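Local coordinates for putative cobalamin synthesis related protein (Corynebacterium diphtheriae, PDB 2NPN), which binds S-adenosylmethionine and is probably a tetrapyrrole methyltransferase of adenosylcobalamin biosynthesis, assigned as a deacetylating precorrin-6A synthase, at residues A[149-153]-A[213-217]; A[199-205]-A[243-249]. One frame throughout, in Å; residues are numbered along the deposited sequence.

Contact 1: A[149-153]-A[213-217]; sequences TAEHG and QVLRK
The C-terminal turn of helix 144-152 packs on strand 214-217, an outermost strand of the mixed sheet in this tetrapyrrole-methylase fold. Gly153 (phi 63°, psi 42°) ends the helix in a Schellman motif, its N bonded to Ala150 O at 3.1 Å. The nearest CA atoms, of His152 and Leu215, are 7.8 Å apart, so side chains bridge the gap. His152 (chi1 m, chi2 -73°) lays its ring across the strand: CE1 is 3.8 Å from Leu215 CB, 3.4 Å from Arg216 O and 4.0 Å from Lys217 CB. Its NE2 bonds to Trp204 O on the next strand. Leu215 (m, t) sets CD1 over one face of this imidazole and 4.0 Å from Glu151 CB. Glu151 (m, m) accepts a nearly linear hydrogen bond from extended Gln213 (t, t), Gln213 NE2 to Glu151 OE1 3.0 Å; Gln213 OE1 accepts from Gly209 N. One water joins His152 ND1 (2.9 Å) to Lys217 NZ (3.1 Å).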
ATOM      1  N   THR A 149       3.297  -6.026  12.313  1.00  5.94           N
ATOM      2  CA  THR A 149       3.013  -6.399  13.705  1.00  7.37           C
ATOM      3  C   THR A 149       2.823  -7.918  13.776  1.00  6.99           C
ATOM      4  O   THR A 149       3.243  -8.550  14.751  1.00  8.16           O
ATOM      5  CB  THR A 149       1.839  -5.622  14.277  1.00  8.06           C
ATOM      6  OG1 THR A 149       0.710  -5.735  13.418  1.00  8.58           O
ATOM      7  CG2 THR A 149       2.225  -4.150  14.411  1.00  6.49           C
ATOM      8  N   ALA A 150       2.213  -8.537  12.772  1.00  6.07           N
ATOM      9  CA  ALA A 150       1.983  -9.978  12.822  1.00  5.94           C
ATOM     10  C   ALA A 150       3.316 -10.747  12.706  1.00  5.75           C
ATOM     11  O   ALA A 150       3.572 -11.689  13.446  1.00  5.87           O
ATOM     12  CB  ALA A 150       0.978 -10.446  11.741  1.00  5.46           C
ATOM     13  N   GLU A 151       4.196 -10.308  11.784  1.00  5.96           N
ATOM     14  CA  GLU A 151       5.453 -10.999  11.595  1.00  6.63           C
ATOM     15  C   GLU A 151       6.388 -10.891  12.813  1.00  5.56           C
ATOM     16  O   GLU A 151       7.127 -11.844  13.153  1.00  6.58           O
ATOM     17  CB  GLU A 151       6.145 -10.519  10.335  1.00  7.35           C
ATOM     18  CG  GLU A 151       5.430 -10.947   9.037  1.00 11.34           C
ATOM     19  CD  GLU A 151       5.388 -12.464   8.878  1.00 14.90           C
ATOM     20  OE1 GLU A 151       6.454 -13.132   8.865  1.00 11.54           O
ATOM     21  OE2 GLU A 151       4.264 -13.034   8.773  1.00 22.25           O
ATOM     22  N   HIS A 152       6.346  -9.745  13.489  1.00  4.32           N
ATOM     23  CA  HIS A 152       7.067  -9.561  14.774  1.00  5.32           C
ATOM     24  C   HIS A 152       6.356 -10.108  16.023  1.00  5.98           C
ATOM     25  O   HIS A 152       6.992 -10.192  17.104  1.00  8.26           O
ATOM     26  CB  HIS A 152       7.398  -8.097  15.001  1.00  5.40           C
ATOM     27  CG  HIS A 152       8.578  -7.603  14.201  1.00  4.56           C
ATOM     28  ND1 HIS A 152       9.878  -7.966  14.506  1.00  5.35           N
ATOM     29  CD2 HIS A 152       8.653  -6.754  13.147  1.00  6.90           C
ATOM     30  CE1 HIS A 152      10.702  -7.340  13.677  1.00  7.72           C
ATOM     31  NE2 HIS A 152       9.986  -6.588  12.852  1.00  5.52           N
ATOM     32  N   GLY A 153       5.079 -10.495  15.868  1.00  5.51           N
ATOM     33  CA  GLY A 153       4.298 -11.034  16.956  1.00  5.94           C
ATOM     34  C   GLY A 153       4.072 -10.066  18.083  1.00  5.99           C
ATOM     35  O   GLY A 153       4.153 -10.431  19.281  1.00  8.40           O
ATOM     36  N   GLN A 213      11.308 -10.928   2.438  1.00  9.46           N
ATOM     37  CA  GLN A 213      11.103 -10.243   3.723  1.00  9.01           C
ATOM     38  C   GLN A 213      12.349 -10.212   4.626  1.00  8.13           C
ATOM     39  O   GLN A 213      13.029 -11.223   4.818  1.00  8.88           O
ATOM     40  CB  GLN A 213       9.942 -10.872   4.509  1.00  8.33           C
ATOM     41  CG  GLN A 213       9.692 -10.302   5.892  1.00  9.57           C
ATOM     42  CD  GLN A 213       8.500 -10.965   6.523  1.00 10.37           C
ATOM     43  OE1 GLN A 213       7.375 -10.687   6.136  1.00 11.05           O
ATOM     44  NE2 GLN A 213       8.744 -11.856   7.503  1.00 11.78           N
ATOM     45  N   VAL A 214      12.604  -9.045   5.209  1.00  7.79           N
ATOM     46  CA  VAL A 214      13.661  -8.848   6.183  1.00  7.51           C
ATOM     47  C   VAL A 214      13.108  -8.117   7.376  1.00  8.19           C
ATOM     48  O   VAL A 214      12.421  -7.084   7.208  1.00  8.92           O
ATOM     49  CB  VAL A 214      14.836  -8.023   5.582  1.00  8.86           C
ATOM     50  CG1 VAL A 214      15.939  -7.902   6.583  1.00  8.80           C
ATOM     51  CG2 VAL A 214      15.335  -8.642   4.288  1.00 11.30           C
ATOM     52  N   LEU A 215      13.364  -8.675   8.563  1.00  7.21           N
ATOM     53  CA  LEU A 215      12.910  -8.111   9.835  1.00  6.84           C
ATOM     54  C   LEU A 215      14.098  -7.758  10.692  1.00  6.84           C
ATOM     55  O   LEU A 215      15.087  -8.474  10.716  1.00  6.84           O
ATOM     56  CB  LEU A 215      12.047  -9.095  10.615  1.00  7.21           C
ATOM     57  CG  LEU A 215      10.821  -9.646   9.887  1.00  8.02           C
ATOM     58  CD1 LEU A 215      10.127 -10.695  10.827  1.00 12.85           C
ATOM     59  CD2 LEU A 215       9.854  -8.537   9.464  1.00  9.21           C
ATOM     60  N   ARG A 216      13.985  -6.652  11.409  1.00  6.78           N
ATOM     61  CA  ARG A 216      14.955  -6.277  12.448  1.00  6.38           C
ATOM     62  C   ARG A 216      14.190  -5.659  13.607  1.00  6.82           C
ATOM     63  O   ARG A 216      13.171  -5.015  13.409  1.00  7.07           O
ATOM     64  CB  ARG A 216      15.984  -5.254  11.953  1.00  6.18           C
ATOM     65  CG  ARG A 216      16.887  -5.746  10.835  1.00  7.05           C
ATOM     66  CD  ARG A 216      17.798  -6.843  11.350  1.00  7.54           C
ATOM     67  NE  ARG A 216      18.816  -7.204  10.360  1.00 11.55           N
ATOM     68  CZ  ARG A 216      18.681  -8.142   9.435  1.00 10.98           C
ATOM     69  NH1 ARG A 216      17.606  -8.895   9.371  1.00 12.18           N
ATOM     70  NH2 ARG A 216      19.695  -8.366   8.586  1.00 10.72           N
ATOM     71  N   LYS A 217      14.706  -5.865  14.814  1.00  7.94           N
ATOM     72  CA  LYS A 217      14.190  -5.215  15.990  1.00  7.33           C
ATOM     73  C   LYS A 217      15.263  -4.969  17.051  1.00  7.11           C
ATOM     74  O   LYS A 217      16.247  -5.700  17.154  1.00  8.30           O
ATOM     75  CB  LYS A 217      13.058  -6.006  16.619  1.00  8.54           C
ATOM     76  CG  LYS A 217      13.480  -7.305  17.269  1.00  9.62           C
ATOM     77  CD  LYS A 217      12.305  -7.980  17.970  1.00 12.47           C
ATOM     78  CE  LYS A 217      12.705  -9.252  18.665  1.00 17.21           C
ATOM     79  NZ  LYS A 217      13.173 -10.203  17.636  1.00 23.13           N
TER
HETATM   80  O   HOH W   1      10.712 -10.434  15.718  1.00 29.03           O

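Contact 2: A[199-205]-A[243-249]; sequences HTYMWWG and DTYLLRE. With SAM (S-adenosylmethionine), chain C.
Two antiparallel neighbours in the mixed sheet of this tetrapyrrole-methylase fold, strands 200-205 and 243-249, run at 156° with axes 4.6 Å apart at closest approach. In the backbone ladder, Tyr201-Arg248, Trp203-Leu246 and Gly205-Thr244 are hydrogen-bonded pairs, each with two N-H···O bonds of 2.8-3.0 Å: Tyr201 N to Arg248 O is 2.8 Å and Thr244 N to Gly205 O 2.9 Å. Thr200-Glu249, Met202-Leu247 and Trp204-Tyr245 are the non-hydrogen-bonded pairs, CA atoms 4.2-4.7 Å apart.

Apolar packing differs on the two faces. Beside Thr200 and Trp204, selenomethionine Met202 (t, t, p) makes a Met-aromatic contact, SE 4.3 Å from the Tyr245 ring centroid, and its CB lies 3.7 Å from Leu247 CD2; helix 220-238 covers Met202 and Trp204. On the other face Trp203 (m, -94°) places its CE3 3.7 Å from Leu246 CD2, and its CZ3 sits over the Arg248 guanidinium, whose NE bonds to Asn181.

Polar side chains tie both ends. Thr200 OG1 donates to Glu249 OE1 (2.8 Å), while Glu249 OE2 is hydrogen-bonded to Thr197 OG1. Trp204 NE1 donates to Asp243 OD2 (2.8 Å), which also forms a salt bridge with Lys231. At the Asp243 end the strand binds S-adenosylmethionine: ribose O2' donates to Asp243 O (2.8 Å), while Thr244 OG1 donates to adenine N3 at 2.8 Å.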
ATOM      1  N   HIS A 199      15.641   5.199  25.109  1.00  5.73           N
ATOM      2  CA  HIS A 199      14.530   4.272  25.402  1.00  6.18           C
ATOM      3  C   HIS A 199      13.724   3.859  24.174  1.00  6.68           C
ATOM      4  O   HIS A 199      12.811   3.010  24.282  1.00  7.12           O
ATOM      5  CB  HIS A 199      13.600   4.903  26.398  1.00  5.99           C
ATOM      6  CG  HIS A 199      14.267   5.191  27.697  1.00  4.38           C
ATOM      7  ND1 HIS A 199      14.868   4.208  28.467  1.00  5.69           N
ATOM      8  CD2 HIS A 199      14.464   6.355  28.348  1.00  8.51           C
ATOM      9  CE1 HIS A 199      15.367   4.760  29.556  1.00  7.68           C
ATOM     10  NE2 HIS A 199      15.163   6.067  29.499  1.00  9.82           N
ATOM     11  N   THR A 200      14.026   4.447  23.010  1.00  7.14           N
ATOM     12  CA  THR A 200      13.232   4.182  21.805  1.00  6.55           C
ATOM     13  C   THR A 200      13.545   2.807  21.255  1.00  6.16           C
ATOM     14  O   THR A 200      14.719   2.517  20.928  1.00  6.61           O
ATOM     15  CB  THR A 200      13.531   5.227  20.728  1.00  7.22           C
ATOM     16  OG1 THR A 200      13.443   6.537  21.305  1.00  8.87           O
ATOM     17  CG2 THR A 200      12.555   5.037  19.532  1.00 10.09           C
ATOM     18  N   TYR A 201      12.507   1.983  21.130  1.00  6.58           N
ATOM     19  CA  TYR A 201      12.633   0.629  20.591  1.00  6.09           C
ATOM     20  C   TYR A 201      12.026   0.654  19.178  1.00  7.06           C
ATOM     21  O   TYR A 201      11.039   1.360  18.974  1.00  7.45           O
ATOM     22  CB  TYR A 201      11.868  -0.373  21.439  1.00  6.64           C
ATOM     23  CG  TYR A 201      12.349  -1.783  21.231  1.00  6.90           C
ATOM     24  CD1 TYR A 201      13.408  -2.296  21.981  1.00  6.94           C
ATOM     25  CD2 TYR A 201      11.732  -2.630  20.341  1.00  6.74           C
ATOM     26  CE1 TYR A 201      13.850  -3.579  21.791  1.00  6.62           C
ATOM     27  CE2 TYR A 201      12.165  -3.925  20.159  1.00  7.99           C
ATOM     28  CZ  TYR A 201      13.230  -4.405  20.886  1.00  6.51           C
ATOM     29  OH  TYR A 201      13.750  -5.700  20.770  1.00  9.73           O
HETATM   30  N   MSE A 202      12.587  -0.127  18.259  1.00  6.34           N
HETATM   31  CA  MSE A 202      12.043  -0.203  16.903  1.00  6.79           C
HETATM   32  C   MSE A 202      11.836  -1.654  16.462  1.00  6.88           C
HETATM   33  O   MSE A 202      12.689  -2.532  16.695  1.00  6.14           O
HETATM   34  CB  MSE A 202      12.988   0.495  15.899  1.00  8.13           C
HETATM   35  CG  MSE A 202      12.477   0.421  14.465  1.00  7.81           C
HETATM   36 SE   MSE A 202      13.510   1.521  13.183  0.80 12.86          SE
HETATM   37  CE  MSE A 202      15.271   0.759  13.443  1.00 14.01           C
ATOM     38  N   TRP A 203      10.669  -1.886  15.832  1.00  5.45           N
ATOM     39  CA  TRP A 203      10.422  -3.054  15.029  1.00  6.04           C
ATOM     40  C   TRP A 203      10.309  -2.636  13.568  1.00  6.34           C
ATOM     41  O   TRP A 203       9.491  -1.794  13.231  1.00  6.76           O
ATOM     42  CB  TRP A 203       9.148  -3.740  15.442  1.00  6.53           C
ATOM     43  CG  TRP A 203       9.155  -4.311  16.840  1.00  6.30           C
ATOM     44  CD1 TRP A 203       9.461  -5.585  17.223  1.00  7.43           C
ATOM     45  CD2 TRP A 203       8.769  -3.621  18.033  1.00  7.50           C
ATOM     46  NE1 TRP A 203       9.300  -5.730  18.591  1.00  8.34           N
ATOM     47  CE2 TRP A 203       8.859  -4.545  19.101  1.00  8.15           C
ATOM     48  CE3 TRP A 203       8.345  -2.307  18.303  1.00  8.70           C
ATOM     49  CZ2 TRP A 203       8.509  -4.191  20.418  1.00  8.03           C
ATOM     50  CZ3 TRP A 203       7.998  -1.978  19.614  1.00  8.43           C
ATOM     51  CH2 TRP A 203       8.094  -2.912  20.646  1.00  8.68           C
ATOM     52  N   TRP A 204      11.166  -3.209  12.723  1.00  6.34           N
ATOM     53  CA  TRP A 204      11.336  -2.779  11.338  1.00  7.01           C
ATOM     54  C   TRP A 204      11.135  -3.956  10.407  1.00  6.80           C
ATOM     55  O   TRP A 204      11.438  -5.119  10.730  1.00  7.33           O
ATOM     56  CB  TRP A 204      12.720  -2.145  11.181  1.00  7.35           C
ATOM     57  CG  TRP A 204      13.095  -1.641   9.871  1.00  6.34           C
ATOM     58  CD1 TRP A 204      12.945  -0.357   9.409  1.00  8.09           C
ATOM     59  CD2 TRP A 204      13.760  -2.367   8.813  1.00  6.05           C
ATOM     60  NE1 TRP A 204      13.457  -0.250   8.138  1.00  8.21           N
ATOM     61  CE2 TRP A 204      13.955  -1.462   7.743  1.00  7.02           C
ATOM     62  CE3 TRP A 204      14.194  -3.696   8.656  1.00  7.78           C
ATOM     63  CZ2 TRP A 204      14.624  -1.829   6.565  1.00  7.45           C
ATOM     64  CZ3 TRP A 204      14.808  -4.056   7.472  1.00  6.80           C
ATOM     65  CH2 TRP A 204      15.023  -3.126   6.444  1.00  6.07           C
ATOM     66  N   GLY A 205      10.612  -3.672   9.210  1.00  7.76           N
ATOM     67  CA  GLY A 205      10.558  -4.680   8.200  1.00  7.48           C
ATOM     68  C   GLY A 205      10.517  -4.115   6.806  1.00  7.15           C
ATOM     69  O   GLY A 205       9.911  -3.073   6.566  1.00  8.33           O
ATOM     70  N   ASP A 243       9.876  -0.101   3.320  1.00  5.51           N
ATOM     71  CA  ASP A 243       9.946  -0.501   4.712  1.00  6.36           C
ATOM     72  C   ASP A 243       8.806   0.137   5.503  1.00  6.20           C
ATOM     73  O   ASP A 243       8.284   1.214   5.133  1.00  5.01           O
ATOM     74  CB  ASP A 243      11.308  -0.220   5.388  1.00  6.75           C
ATOM     75  CG  ASP A 243      11.692   1.306   5.465  1.00 11.22           C
ATOM     76  OD1 ASP A 243      11.126   2.125   4.702  1.00 17.07           O
ATOM     77  OD2 ASP A 243      12.619   1.690   6.247  1.00 11.10           O
ATOM     78  N   THR A 244       8.488  -0.494   6.635  1.00  5.46           N
ATOM     79  CA  THR A 244       7.526   0.069   7.591  1.00  4.59           C
ATOM     80  C   THR A 244       8.132  -0.249   8.952  1.00  5.04           C
ATOM     81  O   THR A 244       8.776  -1.299   9.132  1.00  4.36           O
ATOM     82  CB  THR A 244       6.117  -0.609   7.443  1.00  5.06           C
ATOM     83  OG1 THR A 244       5.584  -0.418   6.118  1.00  5.26           O
ATOM     84  CG2 THR A 244       5.064  -0.029   8.424  1.00  5.87           C
ATOM     85  N   TYR A 245       7.962   0.651   9.913  1.00  3.88           N
ATOM     86  CA  TYR A 245       8.520   0.388  11.239  1.00  3.42           C
ATOM     87  C   TYR A 245       7.621   0.994  12.311  1.00  4.36           C
ATOM     88  O   TYR A 245       6.859   1.906  12.049  1.00  4.32           O
ATOM     89  CB  TYR A 245       9.966   0.832  11.346  1.00  5.08           C
ATOM     90  CG  TYR A 245      10.273   2.282  10.995  1.00  3.29           C
ATOM     91  CD1 TYR A 245      10.405   3.253  11.996  1.00  6.60           C
ATOM     92  CD2 TYR A 245      10.550   2.684   9.680  1.00  4.34           C
ATOM     93  CE1 TYR A 245      10.724   4.597  11.696  1.00  5.33           C
ATOM     94  CE2 TYR A 245      10.878   3.994   9.401  1.00  4.79           C
ATOM     95  CZ  TYR A 245      10.982   4.953  10.415  1.00  4.22           C
ATOM     96  OH  TYR A 245      11.374   6.269  10.096  1.00  6.91           O
ATOM     97  N   LEU A 246       7.781   0.479  13.531  1.00  4.90           N
ATOM     98  CA  LEU A 246       7.028   0.942  14.688  1.00  4.07           C
ATOM     99  C   LEU A 246       8.065   1.367  15.725  1.00  4.22           C
ATOM    100  O   LEU A 246       9.003   0.613  15.972  1.00  5.46           O
ATOM    101  CB  LEU A 246       6.126  -0.163  15.258  1.00  4.88           C
ATOM    102  CG  LEU A 246       5.153   0.276  16.345  1.00  7.95           C
ATOM    103  CD1 LEU A 246       3.874  -0.667  16.306  1.00 11.47           C
ATOM    104  CD2 LEU A 246       5.799   0.328  17.692  1.00 13.66           C
ATOM    105  N   LEU A 247       7.952   2.578  16.235  1.00  4.35           N
ATOM    106  CA  LEU A 247       8.813   3.113  17.315  1.00  3.78           C
ATOM    107  C   LEU A 247       7.959   3.188  18.554  1.00  4.77           C
ATOM    108  O   LEU A 247       6.812   3.613  18.537  1.00  4.15           O
ATOM    109  CB  LEU A 247       9.285   4.521  16.959  1.00  5.29           C
ATOM    110  CG  LEU A 247      10.159   4.667  15.705  1.00  5.27           C
ATOM    111  CD1 LEU A 247      10.564   6.188  15.488  1.00  7.53           C
ATOM    112  CD2 LEU A 247      11.335   3.800  15.751  1.00  6.87           C
ATOM    113  N   ARG A 248       8.537   2.744  19.648  1.00  3.88           N
ATOM    114  CA  ARG A 248       7.864   2.745  20.946  1.00  4.59           C
ATOM    115  C   ARG A 248       8.855   3.182  22.001  1.00  4.57           C
ATOM    116  O   ARG A 248       9.958   2.643  22.080  1.00  4.19           O
ATOM    117  CB  ARG A 248       7.296   1.373  21.266  1.00  5.29           C
ATOM    118  CG  ARG A 248       6.456   1.308  22.513  1.00  4.72           C
ATOM    119  CD  ARG A 248       5.673   0.005  22.625  1.00  6.01           C
ATOM    120  NE  ARG A 248       4.612  -0.069  21.606  1.00  5.00           N
ATOM    121  CZ  ARG A 248       4.036  -1.177  21.127  1.00  5.18           C
ATOM    122  NH1 ARG A 248       4.360  -2.398  21.589  1.00  7.16           N
ATOM    123  NH2 ARG A 248       3.125  -1.087  20.181  1.00  6.02           N
ATOM    124  N   GLU A 249       8.410   4.092  22.847  1.00  4.24           N
ATOM    125  CA  GLU A 249       9.246   4.601  23.950  1.00  5.02           C
ATOM    126  C   GLU A 249       9.066   3.653  25.125  1.00  5.72           C
ATOM    127  O   GLU A 249       8.049   3.679  25.817  1.00  6.40           O
ATOM    128  CB  GLU A 249       8.874   6.036  24.321  1.00  4.91           C
ATOM    129  CG  GLU A 249       9.940   6.718  25.089  1.00  8.33           C
ATOM    130  CD  GLU A 249      11.146   7.081  24.201  1.00  9.40           C
ATOM    131  OE1 GLU A 249      11.188   6.735  22.996  1.00 11.38           O
ATOM    132  OE2 GLU A 249      12.029   7.751  24.735  1.00 15.45           O
TER
HETATM  133  N   SAM C4633      -2.219   0.909   0.942  1.00 17.52           N
HETATM  134  CA  SAM C4633      -0.923   0.359   1.442  1.00 18.83           C
HETATM  135  C   SAM C4633      -1.117  -0.471   2.697  1.00 19.86           C
HETATM  136  O   SAM C4633      -0.114  -1.016   3.231  1.00 19.69           O
HETATM  137  OXT SAM C4633      -2.268  -0.633   3.149  1.00 17.81           O
HETATM  138  CB  SAM C4633       0.088   1.495   1.680  1.00 19.48           C
HETATM  139  CG  SAM C4633       0.544   2.202   0.403  1.00 21.23           C
HETATM  140  SD  SAM C4633       1.839   3.473   0.612  1.00 21.18           S
HETATM  141  CE  SAM C4633       1.862   4.031  -1.116  1.00 26.19           C
HETATM  142  C5' SAM C4633       3.461   2.638   0.524  1.00 19.82           C
HETATM  143  C4' SAM C4633       4.139   2.429   1.890  1.00 20.23           C
HETATM  144  O4' SAM C4633       3.580   1.318   2.507  1.00 17.17           O
HETATM  145  C3' SAM C4633       5.635   2.116   1.835  1.00 18.57           C
HETATM  146  O3' SAM C4633       6.424   3.273   1.722  1.00 19.10           O
HETATM  147  C2' SAM C4633       5.882   1.367   3.117  1.00 17.92           C
HETATM  148  O2' SAM C4633       5.872   2.273   4.206  1.00 18.25           O
HETATM  149  C1' SAM C4633       4.608   0.548   3.138  1.00 17.26           C
HETATM  150  N9  SAM C4633       4.754  -0.769   2.480  1.00 15.64           N
HETATM  151  C8  SAM C4633       3.956  -1.241   1.450  1.00 17.47           C
HETATM  152  N7  SAM C4633       4.295  -2.496   1.142  1.00 17.97           N
HETATM  153  C5  SAM C4633       5.287  -2.866   2.006  1.00 15.25           C
HETATM  154  C6  SAM C4633       5.971  -4.058   2.199  1.00 16.12           C
HETATM  155  N6  SAM C4633       5.735  -5.157   1.437  1.00 18.57           N
HETATM  156  N1  SAM C4633       6.937  -4.124   3.196  1.00 16.12           N
HETATM  157  C2  SAM C4633       7.147  -3.038   4.025  1.00 15.70           C
HETATM  158  N3  SAM C4633       6.471  -1.863   3.845  1.00 16.18           N
HETATM  159  C4  SAM C4633       5.533  -1.773   2.869  1.00 13.74           C

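Overall arrangement
Contacts 1 and 2 reach the same mixed sheet, contact 2 as a strand pair within it, contact 1 through edge strand 214-217; their centres are 10 Å apart. Strand 200-206 joins them, pairing with 243-249 and 214-217. Arg216 O lies 2.8 Å from Trp204 N, a probable hydrogen bond of the latter pairing, while His152 NE2, 3.0 Å from Trp204 O, probably bonds the helix end to this residue. The His152 ring meets Trp203 edge-to-face. Contact 2 touches S-adenosylmethionine through Asp243 and Thr244; the Gln213 side chain of contact 1 is about 7 Å from the bound S-adenosylmethionine. The magnesium ion is about 4 Å from the His199 side chain and 13 Å from that of Lys217.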